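PDB 4F06: extracellular ligand-binding receptor from Rhodopseudomonas palustris, which binds p-hydroxybenzoic acid and probably delivers such lignin-derived aromatic acids to an ABC transporter as its extracellular solute-binding component. Local coordinates for residues A[338-344]-A[356-362]; A[234-240]-A[351-355]. One frame throughout, in Å; residues are numbered along the deposited sequence.

Contact 1 of 2, residues A[338-344]-A[356-362]; sequences QNVYLRE and ELETFKA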
loop_
_atom_site.group_PDB
_atom_site.type_symbol
_atom_site.label_atom_id
_atom_site.label_comp_id
_atom_site.label_asym_id
_atom_site.label_seq_id
_atom_site.Cartn_x
_atom_site.Cartn_y
_atom_site.Cartn_z
ATOM N N GLN A 338 8.370 -8.338 -4.212
ATOM C CA GLN A 338 8.228 -8.714 -2.803
ATOM C C GLN A 338 7.321 -9.913 -2.700
ATOM O O GLN A 338 6.476 -10.213 -3.560
ATOM C CB GLN A 338 7.634 -7.538 -2.019
ATOM C CG GLN A 338 6.212 -7.122 -2.481
ATOM C CD GLN A 338 5.841 -5.795 -1.863
ATOM O OE1 GLN A 338 6.350 -5.453 -0.808
ATOM N NE2 GLN A 338 4.932 -5.031 -2.501
ATOM N N ASN A 339 7.413 -10.597 -1.558
ATOM C CA ASN A 339 6.446 -11.669 -1.257
ATOM C C ASN A 339 5.039 -11.092 -1.093
ATOM O O ASN A 339 4.849 -9.944 -0.611
ATOM C CB ASN A 339 6.809 -12.289 0.095
ATOM C CG ASN A 339 8.182 -12.921 0.113
ATOM O OD1 ASN A 339 8.795 -13.186 -0.948
ATOM N ND2 ASN A 339 8.660 -13.192 1.329
ATOM N N VAL A 340 4.047 -11.886 -1.486
ATOM C CA VAL A 340 2.647 -11.615 -1.138
ATOM C C VAL A 340 2.174 -12.752 -0.277
ATOM O O VAL A 340 2.432 -13.926 -0.614
ATOM C CB VAL A 340 1.788 -11.455 -2.430
ATOM C CG1 VAL A 340 0.306 -11.304 -2.074
ATOM C CG2 VAL A 340 2.280 -10.236 -3.224
ATOM N N TYR A 341 1.562 -12.454 0.856
ATOM C CA TYR A 341 1.165 -13.487 1.797
ATOM C C TYR A 341 -0.365 -13.621 1.789
ATOM O O TYR A 341 -1.084 -12.634 1.670
ATOM C CB TYR A 341 1.636 -13.121 3.227
ATOM C CG TYR A 341 3.110 -12.837 3.326
ATOM C CD1 TYR A 341 3.626 -11.535 3.130
ATOM C CD2 TYR A 341 4.003 -13.864 3.648
ATOM C CE1 TYR A 341 4.969 -11.271 3.207
ATOM C CE2 TYR A 341 5.351 -13.580 3.784
ATOM C CZ TYR A 341 5.847 -12.299 3.570
ATOM O OH TYR A 341 7.200 -12.061 3.686
ATOM N N LEU A 342 -0.832 -14.848 1.971
ATOM C CA LEU A 342 -2.233 -15.092 2.328
ATOM C C LEU A 342 -2.326 -14.994 3.833
ATOM O O LEU A 342 -1.542 -15.659 4.534
ATOM C CB LEU A 342 -2.687 -16.478 1.847
ATOM C CG LEU A 342 -4.099 -16.855 2.367
ATOM C CD1 LEU A 342 -5.187 -15.963 1.758
ATOM C CD2 LEU A 342 -4.348 -18.332 2.104
ATOM N N ARG A 343 -3.285 -14.206 4.338
ATOM C CA ARG A 343 -3.502 -14.080 5.787
ATOM C C ARG A 343 -4.954 -14.364 6.095
ATOM O O ARG A 343 -5.836 -14.271 5.232
ATOM C CB ARG A 343 -3.188 -12.658 6.282
ATOM C CG ARG A 343 -1.830 -12.109 5.788
ATOM C CD ARG A 343 -1.938 -11.282 4.503
ATOM N NE ARG A 343 -2.909 -10.180 4.646
ATOM C CZ ARG A 343 -2.669 -9.047 5.315
ATOM N NH1 ARG A 343 -1.445 -8.736 5.779
ATOM N NH2 ARG A 343 -3.679 -8.210 5.550
ATOM N N GLU A 344 -5.188 -14.685 7.356
ATOM C CA GLU A 344 -6.542 -14.824 7.899
ATOM C C GLU A 344 -6.621 -14.008 9.183
ATOM O O GLU A 344 -5.667 -14.045 9.998
ATOM C CB GLU A 344 -6.831 -16.315 8.217
ATOM C CG GLU A 344 -8.222 -16.567 8.765
ATOM C CD GLU A 344 -8.445 -18.056 9.046
ATOM O OE1 GLU A 344 -7.742 -18.873 8.464
ATOM O OE2 GLU A 344 -9.303 -18.392 9.836
ATOM N N GLU A 356 -0.255 -14.638 8.837
ATOM C CA GLU A 356 0.226 -15.098 7.519
ATOM C C GLU A 356 0.258 -16.618 7.503
ATOM O O GLU A 356 0.932 -17.249 8.352
ATOM C CB GLU A 356 1.620 -14.529 7.205
ATOM C CG GLU A 356 1.575 -12.988 7.095
ATOM C CD GLU A 356 2.943 -12.363 6.997
ATOM O OE1 GLU A 356 3.927 -12.969 7.515
ATOM O OE2 GLU A 356 3.062 -11.240 6.459
ATOM N N LEU A 357 -0.447 -17.203 6.537
ATOM C CA LEU A 357 -0.628 -18.665 6.448
ATOM C C LEU A 357 0.145 -19.250 5.263
ATOM O O LEU A 357 0.430 -20.439 5.244
ATOM C CB LEU A 357 -2.111 -19.008 6.226
ATOM C CG LEU A 357 -3.084 -18.518 7.267
ATOM C CD1 LEU A 357 -4.474 -18.981 6.892
ATOM C CD2 LEU A 357 -2.719 -19.016 8.651
ATOM N N GLU A 358 0.383 -18.445 4.226
ATOM C CA GLU A 358 1.063 -18.908 3.035
ATOM C C GLU A 358 1.821 -17.767 2.429
ATOM O O GLU A 358 1.385 -16.615 2.519
ATOM C CB GLU A 358 0.049 -19.498 2.059
ATOM C CG GLU A 358 0.663 -20.153 0.851
ATOM C CD GLU A 358 -0.398 -20.842 -0.012
ATOM O OE1 GLU A 358 -1.614 -20.596 0.174
ATOM O OE2 GLU A 358 0.003 -21.566 -0.937
ATOM N N THR A 359 2.955 -18.068 1.818
ATOM C CA THR A 359 3.789 -17.073 1.124
ATOM C C THR A 359 3.823 -17.365 -0.377
ATOM O O THR A 359 3.973 -18.526 -0.764
ATOM C CB THR A 359 5.248 -17.158 1.653
ATOM O OG1 THR A 359 5.222 -16.937 3.076
ATOM C CG2 THR A 359 6.127 -16.074 1.032
ATOM N N PHE A 360 3.713 -16.298 -1.179
ATOM C CA PHE A 360 3.928 -16.387 -2.635
ATOM C C PHE A 360 5.133 -15.494 -2.876
ATOM O O PHE A 360 5.028 -14.260 -2.905
ATOM C CB PHE A 360 2.677 -15.903 -3.392
ATOM C CG PHE A 360 1.460 -16.704 -3.066
ATOM C CD1 PHE A 360 1.222 -17.923 -3.692
ATOM C CD2 PHE A 360 0.571 -16.303 -2.103
ATOM C CE1 PHE A 360 0.114 -18.709 -3.378
ATOM C CE2 PHE A 360 -0.538 -17.084 -1.764
ATOM C CZ PHE A 360 -0.751 -18.303 -2.393
ATOM N N LYS A 361 6.314 -16.101 -3.040
ATOM C CA LYS A 361 7.528 -15.307 -3.055
ATOM C C LYS A 361 7.740 -14.444 -4.291
ATOM O O LYS A 361 7.339 -14.807 -5.380
ATOM C CB LYS A 361 8.746 -16.201 -2.881
ATOM C CG LYS A 361 8.878 -16.803 -1.488
ATOM C CD LYS A 361 9.996 -17.810 -1.372
ATOM C CE LYS A 361 11.295 -17.250 -1.817
ATOM N NZ LYS A 361 11.887 -16.644 -0.601
ATOM N N ALA A 362 8.364 -13.283 -4.063
ATOM C CA ALA A 362 9.018 -12.496 -5.130
ATOM C C ALA A 362 8.039 -12.214 -6.292
ATOM O O ALA A 362 8.328 -12.438 -7.468
ATOM C CB ALA A 362 10.271 -13.250 -5.583
HETATM O O HOH W 1 11.326 -13.485 -1.932
HETATM O O HOH W 2 1.097 -9.970 4.940
#
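Strands 338-344 and 356-361 run antiparallel, their axes 4.5 Å apart at closest approach and their directions 154° apart. V340 and F360 form a hydrogen-bonded pair, with V340 N to F360 O at 2.9 Å and F360 N to V340 O at 2.8 Å. Y341 and T359 follow as a non-hydrogen-bonded pair. At L342 the register slips by one residue: L342 N donates to E358 O (2.9 Å), while L342 O accepts from L357 N at 2.8 Å and only weakly from E358 N at 3.4 Å. L357 and E358 thus both face L342, a classic beta bulge, beyond which R343 pairs with E356.

The two faces differ in chemistry. On one, V340, L342 and F360 turn to helix 123-136, and L342 CB meets the edge of the F360 ring at CE2 (4.2 Å). On the other, the carboxylate of E356 lies over one face of the Y341 ring, OE2 3.4 Å from CD1, and a water joins it to R343, 2.8 Å from E356 OE2 and 2.9 Å from R343 NH1. Both charged groups have further partners: E356 OE1 bonds to H259, R343 NE to S251. Near the end of the pairing N339 uses both ends of its amide, OD1 accepting from A362 N (3.1 Å) and ND2 donating to Y341 OH (3.0 Å), a hydroxyl also bonded to R324 O.

The arrangement is a bulged beta hairpin, formed by strands 336-348 and 351-363, at the margin of the mixed sheet in one lobe of this periplasmic-binding-protein fold.

Contact 2 of 2, residues A[234-240]-A[351-355]; sequences VTEPDLP and KLINR
L239 lays its side chain against L352 of the strand 351-355, CB to CB 3.9 Å, and reaches along it until CD1 is 3.7 Å from I353 C. Its m,t rotamer extends it in this direction. L352, also m,t, answers by bringing CD1 to 3.5 Å from L239 O and 4.3 Å from P240 CA. The backbones stay apart, the nearest CA pairs being L239 with L352 (6.1 Å) and E236 with I353 (6.5 Å). Segment 234-240 enters as loop, makes a 3-10 turn at 236-238, with D238 N bonded to T235 O (2.9 Å) and L239 N to E236 O (3.0 Å), and passes into helix 239-242. Segment 351-355 is extended, and its L352 and N354 point toward the turn while I353 points away.

Beyond the leucines the N354 side chain (chi1 m) packs beside V234. The polar link is a water connecting E236 OE2 (2.8 Å) with N354 N (3.0 Å); E236 OE2 also accepts from V257 N. This is structural packing that sets the segment after strand 226-230, a 3-10 turn running into helix 239-242, against the hairpin strand 351-363. T235 and P237 also meet helix 19-36, while strand 351-355 pairs with strand 336-348, whose R343 touches both V234 and N354.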
loop_
_atom_site.group_PDB
_atom_site.type_symbol
_atom_site.label_atom_id
_atom_site.label_comp_id
_atom_site.label_asym_id
_atom_site.label_seq_id
_atom_site.Cartn_x
_atom_site.Cartn_y
_atom_site.Cartn_z
ATOM N N VAL A 234 -8.333 -4.850 5.630
ATOM C CA VAL A 234 -8.237 -5.372 6.988
ATOM C C VAL A 234 -6.974 -4.874 7.675
ATOM O O VAL A 234 -6.324 -5.578 8.421
ATOM C CB VAL A 234 -8.348 -6.896 7.041
ATOM C CG1 VAL A 234 -9.779 -7.344 6.745
ATOM C CG2 VAL A 234 -7.366 -7.544 6.073
ATOM N N THR A 235 -6.651 -3.604 7.496
ATOM C CA THR A 235 -5.480 -3.046 8.166
ATOM C C THR A 235 -5.580 -3.186 9.672
ATOM O O THR A 235 -6.653 -3.075 10.280
ATOM C CB THR A 235 -5.143 -1.618 7.764
ATOM O OG1 THR A 235 -6.206 -0.750 8.116
ATOM C CG2 THR A 235 -4.860 -1.536 6.257
ATOM N N GLU A 236 -4.425 -3.449 10.304
ATOM C CA GLU A 236 -4.395 -3.852 11.698
ATOM C C GLU A 236 -5.125 -2.895 12.636
ATOM O O GLU A 236 -5.817 -3.363 13.545
ATOM C CB GLU A 236 -2.957 -4.162 12.143
ATOM C CG GLU A 236 -2.456 -5.502 11.605
ATOM C CD GLU A 236 -1.843 -5.410 10.215
ATOM O OE1 GLU A 236 -1.897 -4.328 9.519
ATOM O OE2 GLU A 236 -1.296 -6.440 9.793
ATOM N N PRO A 237 -4.931 -1.559 12.485
ATOM C CA PRO A 237 -5.612 -0.688 13.471
ATOM C C PRO A 237 -7.120 -0.731 13.416
ATOM O O PRO A 237 -7.767 -0.346 14.391
ATOM C CB PRO A 237 -5.087 0.707 13.123
ATOM C CG PRO A 237 -3.729 0.391 12.499
ATOM C CD PRO A 237 -3.979 -0.822 11.651
ATOM N N ASP A 238 -7.694 -1.241 12.332
ATOM C CA ASP A 238 -9.163 -1.398 12.288
ATOM C C ASP A 238 -9.628 -2.759 12.731
ATOM O O ASP A 238 -10.826 -2.936 12.919
ATOM C CB ASP A 238 -9.737 -1.011 10.937
ATOM C CG ASP A 238 -10.179 0.458 10.881
ATOM O OD1 ASP A 238 -10.449 1.089 11.941
ATOM O OD2 ASP A 238 -10.324 0.982 9.766
ATOM N N LEU A 239 -8.726 -3.718 12.951
ATOM C CA LEU A 239 -9.185 -5.061 13.378
ATOM C C LEU A 239 -10.005 -4.968 14.684
ATOM O O LEU A 239 -11.058 -5.586 14.761
ATOM C CB LEU A 239 -8.027 -6.058 13.474
ATOM C CG LEU A 239 -7.419 -6.427 12.098
ATOM C CD1 LEU A 239 -6.277 -7.408 12.338
ATOM C CD2 LEU A 239 -8.443 -7.034 11.142
ATOM N N PRO A 240 -9.569 -4.185 15.694
ATOM C CA PRO A 240 -10.394 -4.119 16.918
ATOM C C PRO A 240 -11.730 -3.434 16.698
ATOM O O PRO A 240 -12.670 -3.625 17.499
ATOM C CB PRO A 240 -9.552 -3.266 17.877
ATOM C CG PRO A 240 -8.157 -3.364 17.385
ATOM C CD PRO A 240 -8.255 -3.543 15.878
ATOM N N LYS A 351 -5.108 -10.730 20.966
ATOM C CA LYS A 351 -5.072 -9.649 19.987
ATOM C C LYS A 351 -5.561 -10.149 18.611
ATOM O O LYS A 351 -5.165 -11.237 18.182
ATOM C CB LYS A 351 -3.619 -9.148 19.857
ATOM C CG LYS A 351 -3.412 -8.042 18.867
ATOM C CD LYS A 351 -1.962 -7.574 18.871
ATOM C CE LYS A 351 -1.786 -6.408 17.904
ATOM N NZ LYS A 351 -0.575 -5.555 18.099
ATOM N N LEU A 352 -6.375 -9.356 17.914
ATOM C CA LEU A 352 -6.693 -9.636 16.509
ATOM C C LEU A 352 -5.549 -9.236 15.599
ATOM O O LEU A 352 -5.031 -8.126 15.703
ATOM C CB LEU A 352 -7.990 -8.907 16.104
ATOM C CG LEU A 352 -9.202 -9.384 16.897
ATOM C CD1 LEU A 352 -10.383 -8.430 16.745
ATOM C CD2 LEU A 352 -9.617 -10.756 16.394
ATOM N N ILE A 353 -5.132 -10.175 14.744
ATOM C CA ILE A 353 -4.029 -10.000 13.834
ATOM C C ILE A 353 -4.397 -10.554 12.458
ATOM O O ILE A 353 -5.349 -11.328 12.303
ATOM C CB ILE A 353 -2.744 -10.724 14.328
ATOM C CG1 ILE A 353 -2.880 -12.265 14.264
ATOM C CG2 ILE A 353 -2.321 -10.232 15.720
ATOM C CD1 ILE A 353 -1.551 -12.975 14.411
ATOM N N ASN A 354 -3.619 -10.179 11.434
ATOM C CA ASN A 354 -3.667 -10.896 10.144
ATOM C C ASN A 354 -2.571 -11.945 10.196
ATOM O O ASN A 354 -1.383 -11.612 10.024
ATOM C CB ASN A 354 -3.450 -9.906 8.982
ATOM C CG ASN A 354 -4.624 -8.949 8.840
ATOM O OD1 ASN A 354 -4.457 -7.705 8.897
ATOM N ND2 ASN A 354 -5.786 -9.478 8.669
ATOM N N ARG A 355 -2.942 -13.203 10.465
ATOM C CA ARG A 355 -1.935 -14.247 10.576
ATOM C C ARG A 355 -1.539 -14.694 9.170
ATOM O O ARG A 355 -2.407 -15.112 8.397
ATOM C CB ARG A 355 -2.531 -15.441 11.313
ATOM C CG ARG A 355 -1.533 -16.615 11.511
ATOM C CD ARG A 355 -0.702 -16.316 12.764
ATOM N NE ARG A 355 0.232 -17.348 13.152
ATOM C CZ ARG A 355 -0.043 -18.415 13.898
ATOM N NH1 ARG A 355 0.952 -19.278 14.164
ATOM N NH2 ARG A 355 -1.278 -18.629 14.380
HETATM O O HOH W 3 -1.044 -8.608 11.625
#

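In the fold
Both contacts use strand 351-363, and their centres lie about 16 Å apart. Contact 1 is pairing within a sheet, rich in backbone hydrogen bonds and joining strands close in sequence; contact 2 sets a turn distant in the chain beside the same strand, through apolar side chains and one water bridge. Each is partly buried: in contact 1 the 338-344 strand is largely covered while much of 356-362 is exposed, and in contact 2 L239, V234 and N354 are buried. They meet where E344 O probably accepts from R355 N (2.9 Å), continuing the hairpin, and where R343 NH2 packs 3.8 Å from V234 CG2. The side chains of R343 and V234 each lie about 11 Å from a bound p-hydroxybenzoic acid.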